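Local structure of DUF1285 domain-containing protein (Shewanella baltica, 2RA9) at residues L49-L54 with T97-L102; L79-F84 with V118-E123. The protein is of unknown function, but has a fold with repeated structural motifs and may take part in signal transduction. All coordinates share one frame; numbering follows the deposited sequence.

Contact 1 of 2, residues L49-L54 with T97-L102; sequences LFASIL and TSIGTL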
ATOM      1  N   LEU A  49      -2.489   7.596  10.350  1.00 11.45           N
ATOM      2  CA  LEU A  49      -1.445   8.279  11.125  1.00 12.24           C
ATOM      3  C   LEU A  49      -0.166   7.453  11.156  1.00 12.80           C
ATOM      4  O   LEU A  49       0.934   7.929  10.832  1.00 13.94           O
ATOM      5  CB  LEU A  49      -1.915   8.532  12.562  1.00 12.78           C
ATOM      6  CG  LEU A  49      -1.017   9.343  13.471  1.00 12.53           C
ATOM      7  CD1 LEU A  49      -1.038  10.835  13.112  1.00 15.07           C
ATOM      8  CD2 LEU A  49      -1.388   9.177  14.932  1.00 15.96           C
ATOM      9  N   PHE A  50      -0.274   6.192  11.534  1.00 12.29           N
ATOM     10  CA  PHE A  50       0.951   5.371  11.573  1.00 11.07           C
ATOM     11  C   PHE A  50       1.520   5.098  10.163  1.00 12.36           C
ATOM     12  O   PHE A  50       2.732   4.971  10.001  1.00 11.55           O
ATOM     13  CB  PHE A  50       0.725   4.063  12.346  1.00 11.34           C
ATOM     14  CG  PHE A  50       0.451   4.268  13.808  1.00 12.57           C
ATOM     15  CD1 PHE A  50       1.385   4.832  14.629  1.00 15.14           C
ATOM     16  CD2 PHE A  50      -0.776   3.907  14.349  1.00 13.25           C
ATOM     17  CE1 PHE A  50       1.110   5.041  15.981  1.00 15.96           C
ATOM     18  CE2 PHE A  50      -1.061   4.127  15.712  1.00 16.16           C
ATOM     19  CZ  PHE A  50      -0.120   4.707  16.496  1.00 15.37           C
ATOM     20  N   ALA A  51       0.675   5.029   9.146  1.00 11.78           N
ATOM     21  CA  ALA A  51       1.156   4.729   7.782  1.00 10.89           C
ATOM     22  C   ALA A  51       2.080   5.843   7.304  1.00 12.38           C
ATOM     23  O   ALA A  51       2.961   5.606   6.491  1.00 12.44           O
ATOM     24  CB  ALA A  51       0.014   4.546   6.800  1.00 12.99           C
ATOM     25  N   SER A  52       1.880   7.056   7.803  1.00 12.37           N
ATOM     26  CA  SER A  52       2.690   8.215   7.398  1.00 13.76           C
ATOM     27  C   SER A  52       4.173   8.052   7.721  1.00 13.89           C
ATOM     28  O   SER A  52       5.024   8.668   7.087  1.00 17.96           O
ATOM     29  CB  SER A  52       2.136   9.502   8.022  1.00 13.56           C
ATOM     30  OG  SER A  52       2.413   9.595   9.437  1.00 16.00           O
ATOM     31  N   ILE A  53       4.461   7.194   8.690  1.00 11.11           N
ATOM     32  CA  ILE A  53       5.849   6.914   9.121  1.00 12.02           C
ATOM     33  C   ILE A  53       6.274   5.446   8.906  1.00 11.84           C
ATOM     34  O   ILE A  53       7.258   4.973   9.463  1.00 11.51           O
ATOM     35  CB  ILE A  53       6.046   7.297  10.615  1.00 12.01           C
ATOM     36  CG1 ILE A  53       5.163   6.464  11.550  1.00 12.90           C
ATOM     37  CG2 ILE A  53       5.843   8.793  10.808  1.00 14.23           C
ATOM     38  CD1 ILE A  53       5.565   6.585  13.014  1.00 12.52           C
ATOM     39  N   LEU A  54       5.526   4.745   8.075  1.00 11.91           N
ATOM     40  CA  LEU A  54       5.785   3.360   7.711  1.00 10.81           C
ATOM     41  C   LEU A  54       6.711   3.251   6.522  1.00 10.85           C
ATOM     42  O   LEU A  54       6.505   3.913   5.488  1.00 11.74           O
ATOM     43  CB  LEU A  54       4.469   2.663   7.375  1.00  9.76           C
ATOM     44  CG  LEU A  54       4.478   1.185   7.045  1.00 10.19           C
ATOM     45  CD1 LEU A  54       4.813   0.294   8.220  1.00 11.98           C
ATOM     46  CD2 LEU A  54       3.117   0.749   6.431  1.00 12.53           C
ATOM     47  N   THR A  97      -6.229   4.241  -0.675  1.00 12.19           N
ATOM     48  CA  THR A  97      -6.183   2.958  -0.007  1.00 11.32           C
ATOM     49  C   THR A  97      -7.355   2.788   0.976  1.00 12.53           C
ATOM     50  O   THR A  97      -8.074   3.741   1.324  1.00 13.44           O
ATOM     51  CB  THR A  97      -4.869   2.780   0.757  1.00 12.46           C
ATOM     52  OG1 THR A  97      -4.855   3.678   1.858  1.00 13.13           O
ATOM     53  CG2 THR A  97      -3.676   3.027  -0.141  1.00 12.53           C
ATOM     54  N   SER A  98      -7.504   1.591   1.518  1.00 12.06           N
ATOM     55  CA  SER A  98      -8.616   1.293   2.419  1.00 11.69           C
ATOM     56  C   SER A  98      -8.557   2.035   3.740  1.00 12.01           C
ATOM     57  O   SER A  98      -9.571   2.181   4.400  1.00 15.06           O
ATOM     58  CB  SER A  98      -8.672  -0.188   2.712  1.00 13.38           C
ATOM     59  OG  SER A  98      -7.524  -0.628   3.431  1.00 14.21           O
ATOM     60  N   ILE A  99      -7.366   2.482   4.138  1.00 12.78           N
ATOM     61  CA  ILE A  99      -7.188   3.307   5.350  1.00 13.05           C
ATOM     62  C   ILE A  99      -7.174   4.831   5.052  1.00 14.00           C
ATOM     63  O   ILE A  99      -6.990   5.655   5.938  1.00 14.25           O
ATOM     64  CB  ILE A  99      -5.959   2.890   6.144  1.00 13.01           C
ATOM     65  CG1 ILE A  99      -4.674   3.101   5.364  1.00 12.48           C
ATOM     66  CG2 ILE A  99      -6.147   1.453   6.656  1.00 13.93           C
ATOM     67  CD1 ILE A  99      -3.384   3.048   6.202  1.00 12.65           C
ATOM     68  N   GLY A 100      -7.418   5.192   3.796  1.00 13.35           N
ATOM     69  CA  GLY A 100      -7.558   6.578   3.414  1.00 15.16           C
ATOM     70  C   GLY A 100      -6.274   7.281   3.034  1.00 13.14           C
ATOM     71  O   GLY A 100      -6.285   8.500   2.958  1.00 15.33           O
ATOM     72  N   THR A 101      -5.193   6.551   2.712  1.00 14.03           N
ATOM     73  CA  THR A 101      -3.974   7.209   2.253  1.00 13.21           C
ATOM     74  C   THR A 101      -4.059   7.455   0.759  1.00 12.82           C
ATOM     75  O   THR A 101      -4.748   6.719   0.046  1.00 13.97           O
ATOM     76  CB  THR A 101      -2.677   6.428   2.609  1.00 14.01           C
ATOM     77  OG1 THR A 101      -2.681   5.121   2.039  1.00 13.33           O
ATOM     78  CG2 THR A 101      -2.505   6.286   4.123  1.00 14.12           C
ATOM     79  N   LEU A 102      -3.380   8.516   0.307  1.00 14.23           N
ATOM     80  CA  LEU A 102      -3.339   8.922  -1.079  1.00 13.93           C
ATOM     81  C   LEU A 102      -1.898   8.933  -1.568  1.00 14.68           C
ATOM     82  O   LEU A 102      -1.006   9.448  -0.892  1.00 14.81           O
ATOM     83  CB  LEU A 102      -3.901  10.339  -1.189  1.00 15.65           C
ATOM     84  CG  LEU A 102      -3.934  10.998  -2.570  1.00 18.82           C
ATOM     85  CD1 LEU A 102      -4.815  10.254  -3.541  1.00 20.09           C
ATOM     86  CD2 LEU A 102      -4.363  12.498  -2.423  1.00 18.57           C
TER

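Contact 2 of 2, residues L79-F84 with V118-E123; sequences LLIVDF and VYLPLE. With EDO (1,2-ethanediol), chain D; EDO (1,2-ethanediol), chain F.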
ATOM      1  N   LEU A  79      -0.596  -1.965   2.292  1.00 11.66           N
ATOM      2  CA  LEU A  79      -1.687  -1.101   1.906  1.00 10.92           C
ATOM      3  C   LEU A  79      -2.541  -1.820   0.866  1.00 10.80           C
ATOM      4  O   LEU A  79      -2.021  -2.540   0.027  1.00 11.31           O
ATOM      5  CB  LEU A  79      -1.139   0.188   1.323  1.00 11.53           C
ATOM      6  CG  LEU A  79      -0.450   1.116   2.338  1.00 12.49           C
ATOM      7  CD1 LEU A  79       0.380   2.133   1.685  1.00 15.74           C
ATOM      8  CD2 LEU A  79      -1.473   1.743   3.300  1.00 13.65           C
ATOM      9  N   LEU A  80      -3.862  -1.632   0.952  1.00 11.09           N
ATOM     10  CA  LEU A  80      -4.803  -2.160  -0.021  1.00 11.22           C
ATOM     11  C   LEU A  80      -5.364  -0.970  -0.829  1.00 11.48           C
ATOM     12  O   LEU A  80      -6.060  -0.092  -0.289  1.00 12.89           O
ATOM     13  CB  LEU A  80      -5.959  -2.859   0.704  1.00 12.64           C
ATOM     14  CG  LEU A  80      -6.922  -3.607  -0.242  1.00 13.97           C
ATOM     15  CD1 LEU A  80      -6.318  -4.916  -0.675  1.00 14.19           C
ATOM     16  CD2 LEU A  80      -8.285  -3.794   0.412  1.00 17.20           C
ATOM     17  N   ILE A  81      -5.086  -0.980  -2.117  1.00 10.56           N
ATOM     18  CA  ILE A  81      -5.556   0.038  -3.036  1.00 11.55           C
ATOM     19  C   ILE A  81      -7.022  -0.212  -3.395  1.00 11.71           C
ATOM     20  O   ILE A  81      -7.389  -1.277  -3.866  1.00 14.00           O
ATOM     21  CB  ILE A  81      -4.699   0.088  -4.289  1.00 11.05           C
ATOM     22  CG1 ILE A  81      -3.297   0.629  -3.941  1.00 13.88           C
ATOM     23  CG2 ILE A  81      -5.392   0.960  -5.382  1.00 13.88           C
ATOM     24  CD1 ILE A  81      -2.213   0.473  -5.023  1.00 15.30           C
ATOM     25  N   VAL A  82      -7.875   0.779  -3.189  1.00 13.83           N
ATOM     26  CA  VAL A  82      -9.318   0.616  -3.418  1.00 14.62           C
ATOM     27  C   VAL A  82      -9.834   1.557  -4.522  1.00 14.51           C
ATOM     28  O   VAL A  82     -10.951   1.367  -5.012  1.00 17.45           O
ATOM     29  CB  VAL A  82     -10.114   0.764  -2.132  1.00 16.75           C
ATOM     30  CG1 VAL A  82      -9.688  -0.294  -1.140  1.00 17.57           C
ATOM     31  CG2 VAL A  82     -10.042   2.196  -1.485  1.00 16.81           C
ATOM     32  N   ASP A  83      -9.040   2.545  -4.932  1.00 14.68           N
ATOM     33  CA  ASP A  83      -9.440   3.486  -5.991  1.00 15.14           C
ATOM     34  C   ASP A  83      -8.213   4.047  -6.657  1.00 13.08           C
ATOM     35  O   ASP A  83      -7.106   4.025  -6.093  1.00 14.86           O
ATOM     36  CB  ASP A  83     -10.303   4.608  -5.380  1.00 18.22           C
ATOM     37  CG  ASP A  83     -11.242   5.270  -6.369  1.00 26.57           C
ATOM     38  OD1 ASP A  83     -11.298   4.874  -7.544  1.00 25.55           O
ATOM     39  OD2 ASP A  83     -11.929   6.221  -5.936  1.00 35.26           O
ATOM     40  N   PHE A  84      -8.395   4.558  -7.866  1.00 14.23           N
ATOM     41  CA  PHE A  84      -7.319   5.123  -8.635  1.00 13.91           C
ATOM     42  C   PHE A  84      -7.906   6.038  -9.715  1.00 14.37           C
ATOM     43  O   PHE A  84      -9.080   5.885 -10.096  1.00 16.12           O
ATOM     44  CB  PHE A  84      -6.416   4.030  -9.247  1.00 14.45           C
ATOM     45  CG  PHE A  84      -7.135   3.165 -10.254  1.00 15.40           C
ATOM     46  CD1 PHE A  84      -7.285   3.598 -11.550  1.00 15.27           C
ATOM     47  CD2 PHE A  84      -7.686   1.941  -9.900  1.00 17.78           C
ATOM     48  CE1 PHE A  84      -7.998   2.851 -12.486  1.00 16.18           C
ATOM     49  CE2 PHE A  84      -8.394   1.197 -10.858  1.00 16.96           C
ATOM     50  CZ  PHE A  84      -8.530   1.710 -12.153  1.00 17.84           C
ATOM     51  N   VAL A 118      -2.231  -8.337  -7.812  1.00 13.46           N
ATOM     52  CA  VAL A 118      -1.430  -7.338  -8.484  1.00 13.87           C
ATOM     53  C   VAL A 118      -1.061  -6.280  -7.450  1.00 11.78           C
ATOM     54  O   VAL A 118      -1.869  -5.888  -6.606  1.00 12.75           O
ATOM     55  CB  VAL A 118      -2.191  -6.705  -9.622  1.00 15.93           C
ATOM     56  CG1 VAL A 118      -1.379  -5.554 -10.260  1.00 16.86           C
ATOM     57  CG2 VAL A 118      -2.545  -7.770 -10.667  1.00 18.78           C
ATOM     58  N   TYR A 119       0.189  -5.844  -7.533  1.00 11.76           N
ATOM     59  CA  TYR A 119       0.751  -4.859  -6.601  1.00 12.73           C
ATOM     60  C   TYR A 119       1.349  -3.685  -7.332  1.00 11.70           C
ATOM     61  O   TYR A 119       1.951  -3.864  -8.359  1.00 13.07           O
ATOM     62  CB  TYR A 119       1.825  -5.493  -5.713  1.00 14.42           C
ATOM     63  CG  TYR A 119       1.370  -6.703  -4.963  1.00 13.22           C
ATOM     64  CD1 TYR A 119       1.369  -7.952  -5.565  1.00 14.06           C
ATOM     65  CD2 TYR A 119       0.985  -6.629  -3.639  1.00 12.60           C
ATOM     66  CE1 TYR A 119       0.989  -9.064  -4.887  1.00 14.12           C
ATOM     67  CE2 TYR A 119       0.569  -7.783  -2.933  1.00 13.13           C
ATOM     68  CZ  TYR A 119       0.542  -8.981  -3.574  1.00 13.28           C
ATOM     69  OH  TYR A 119       0.171 -10.114  -2.904  1.00 16.24           O
ATOM     70  N   LEU A 120       1.167  -2.472  -6.803  1.00 13.69           N
ATOM     71  CA  LEU A 120       1.751  -1.276  -7.395  1.00 13.48           C
ATOM     72  C   LEU A 120       2.733  -0.650  -6.420  1.00 12.17           C
ATOM     73  O   LEU A 120       2.453  -0.585  -5.226  1.00 13.27           O
ATOM     74  CB  LEU A 120       0.673  -0.245  -7.775  1.00 15.23           C
ATOM     75  CG  LEU A 120      -0.302  -0.645  -8.894  1.00 15.55           C
ATOM     76  CD1 LEU A 120      -1.467   0.337  -9.050  1.00 18.11           C
ATOM     77  CD2 LEU A 120       0.435  -0.835 -10.236  1.00 17.92           C
ATOM     78  N   PRO A 121       3.867  -0.144  -6.914  1.00 14.06           N
ATOM     79  CA  PRO A 121       4.836   0.398  -5.976  1.00 14.53           C
ATOM     80  C   PRO A 121       4.523   1.846  -5.591  1.00 14.64           C
ATOM     81  O   PRO A 121       4.136   2.658  -6.426  1.00 16.49           O
ATOM     82  CB  PRO A 121       6.158   0.262  -6.729  1.00 17.55           C
ATOM     83  CG  PRO A 121       5.765   0.411  -8.184  1.00 17.62           C
ATOM     84  CD  PRO A 121       4.371  -0.112  -8.300  1.00 15.36           C
ATOM     85  N   LEU A 122       4.633   2.108  -4.294  1.00 13.86           N
ATOM     86  CA  LEU A 122       4.370   3.405  -3.709  1.00 14.63           C
ATOM     87  C   LEU A 122       5.662   3.889  -3.073  1.00 15.44           C
ATOM     88  O   LEU A 122       6.732   3.334  -3.314  1.00 19.29           O
ATOM     89  CB  LEU A 122       3.244   3.282  -2.662  1.00 12.31           C
ATOM     90  CG  LEU A 122       2.025   2.457  -3.084  1.00 12.86           C
ATOM     91  CD1 LEU A 122       1.081   2.253  -1.950  1.00 13.81           C
ATOM     92  CD2 LEU A 122       1.318   3.045  -4.308  1.00 15.72           C
ATOM     93  N   GLU A 123       5.562   4.875  -2.193  1.00 15.63           N
ATOM     94  CA  GLU A 123       6.750   5.464  -1.584  1.00 15.94           C
ATOM     95  C   GLU A 123       7.237   4.645  -0.415  1.00 15.51           C
ATOM     96  O   GLU A 123       6.565   3.747   0.051  1.00 13.98           O
ATOM     97  CB  GLU A 123       6.442   6.897  -1.136  1.00 18.29           C
ATOM     98  CG  GLU A 123       5.465   7.028   0.002  1.00 23.85           C
ATOM     99  CD  GLU A 123       4.002   7.189  -0.397  1.00 29.55           C
ATOM    100  OE1 GLU A 123       3.619   6.824  -1.542  1.00 25.96           O
ATOM    101  OE2 GLU A 123       3.233   7.697   0.465  1.00 30.71           O
TER
HETATM  102  C1  EDO D 160     -11.522   2.065  -8.923  1.00 32.26           C
HETATM  103  O1  EDO D 160     -12.308   0.909  -9.201  1.00 26.15           O
HETATM  104  C2  EDO D 160     -11.568   3.026 -10.094  1.00 35.73           C
HETATM  105  O2  EDO D 160     -12.787   3.768 -10.059  1.00 39.79           O
HETATM  106  C1  EDO F 162      -7.140  -8.693  -7.310  1.00 25.38           C
HETATM  107  O1  EDO F 162      -6.919 -10.075  -6.996  1.00 29.40           O
HETATM  108  C2  EDO F 162      -5.843  -8.019  -7.745  1.00 20.65           C
HETATM  109  O2  EDO F 162      -4.892  -7.937  -6.658  1.00 16.30           O

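Contact 1 of 2, residues L49-L54 with T97-L102
A51, late in helix 44-51, touches I99 and T101 of the loop 97-102. That loop is a tight beta hairpin turn with a G1 bulge. It joins strands 93-97 and 102-106 of the second sheet, so the contact links the first half of the fold to the second. I99 carries the longer reach. At CB it branches, and CG1 sits between the backbone N and the carbonyl carbon (chi1 64°). CG1 runs past the methyl of T101, with I99 CG1 4.1 Å from T101 CG2. The chain then continues extended (chi2 165°), and I99 CD1 ends 3.8 Å from A51 CB. T101 CG2 meets the same A51 methyl at 4.1 Å, so two methyl groups of the turn rest on one of the helix. W35 also packs on A51 and I99. The contact is small and apolar; K48 NZ adds a polar tie to G100 O. G100 has a positive phi (89°), where a side chain would press on the carbonyl O of I99. The turn is closed by G100 N to T97 O, and its two threonine hydroxyls share a hydrogen bond, T97 OG1 to T101 OG1, at 2.6 Å.

Contact 2 of 2, residues L79-F84 with V118-E123
I81 and L120 both hold their first branch beside the backbone N and anti to the carbonyl carbon (chi1 -69° and -66°). L79 and L122 do the same. With 79 and 81, and 120 and 122, two residues apart, the four tips gather on one side of the sheet. The I81 and L120 side chains meet at about a right angle. I81 CD1 lies 4.1 Å from L120 CB and is as close to L120 CD1, so a single methyl sits against the root and one branch of the leucine. L79 CD1 touches L122 CD1 tip to tip at 3.7 Å, and L122 CD2 turns toward I81 CD1 at 4.4 Å. V95 of strand 93-97 also packs on I81 and L122. The backbones do not pair, because strand 127-130 runs between them; K129 bonds L79 and I81.

Further along strand 79-86, polar groups come in. A classic beta bulge sets V82 and D83 opposite S96 of strand 93-97. D83 OD1 takes the F84 N-H at 2.9 Å, from above the carboxylate plane and with a bent bond. One ethanediol gives a weak bond to D83 OD1, and its C2 lies over one face of the F84 ring, 3.7 Å from F84 CE2 and toward the rim. With an alanine in place of F84, that ethanediol would probably lose its resting face, and N137, F138 and E141 of helix 135-141 would lose their ring partner. O2 of a second ethanediol accepts the V118 N-H, with V118 N 2.9 Å away in a nearly straight bond (168°). Both probably come from the crystallisation liquor. Next-but-one strands of a mixed sheet, antiparallel to each other, and L122 just after one of them, thus meet through aliphatic side chains across the strand between them.

Overall arrangement
Contact 1 and contact 2 have centres about 11 Å apart, and their segments alternate along the chain. S98 N lies 2.9 Å from L80 O, a probable hydrogen bond from the turn just after strand 93-97 to strand 79-86. I99 CD1 packs on L79 CD2 at 3.7 Å, which carries the apolar packing of contact 2 to A51 of helix 44-51. H103 bridges T101 OG1 and E123 OE1. Contact 1 sets helix 44-51, beside the first sheet, against a hairpin turn of the second; the two sheets share one strand order. Contact 2 lies within the second. The sodium ion is bound by N140 and F142, at the end of the helix on which F84 packs.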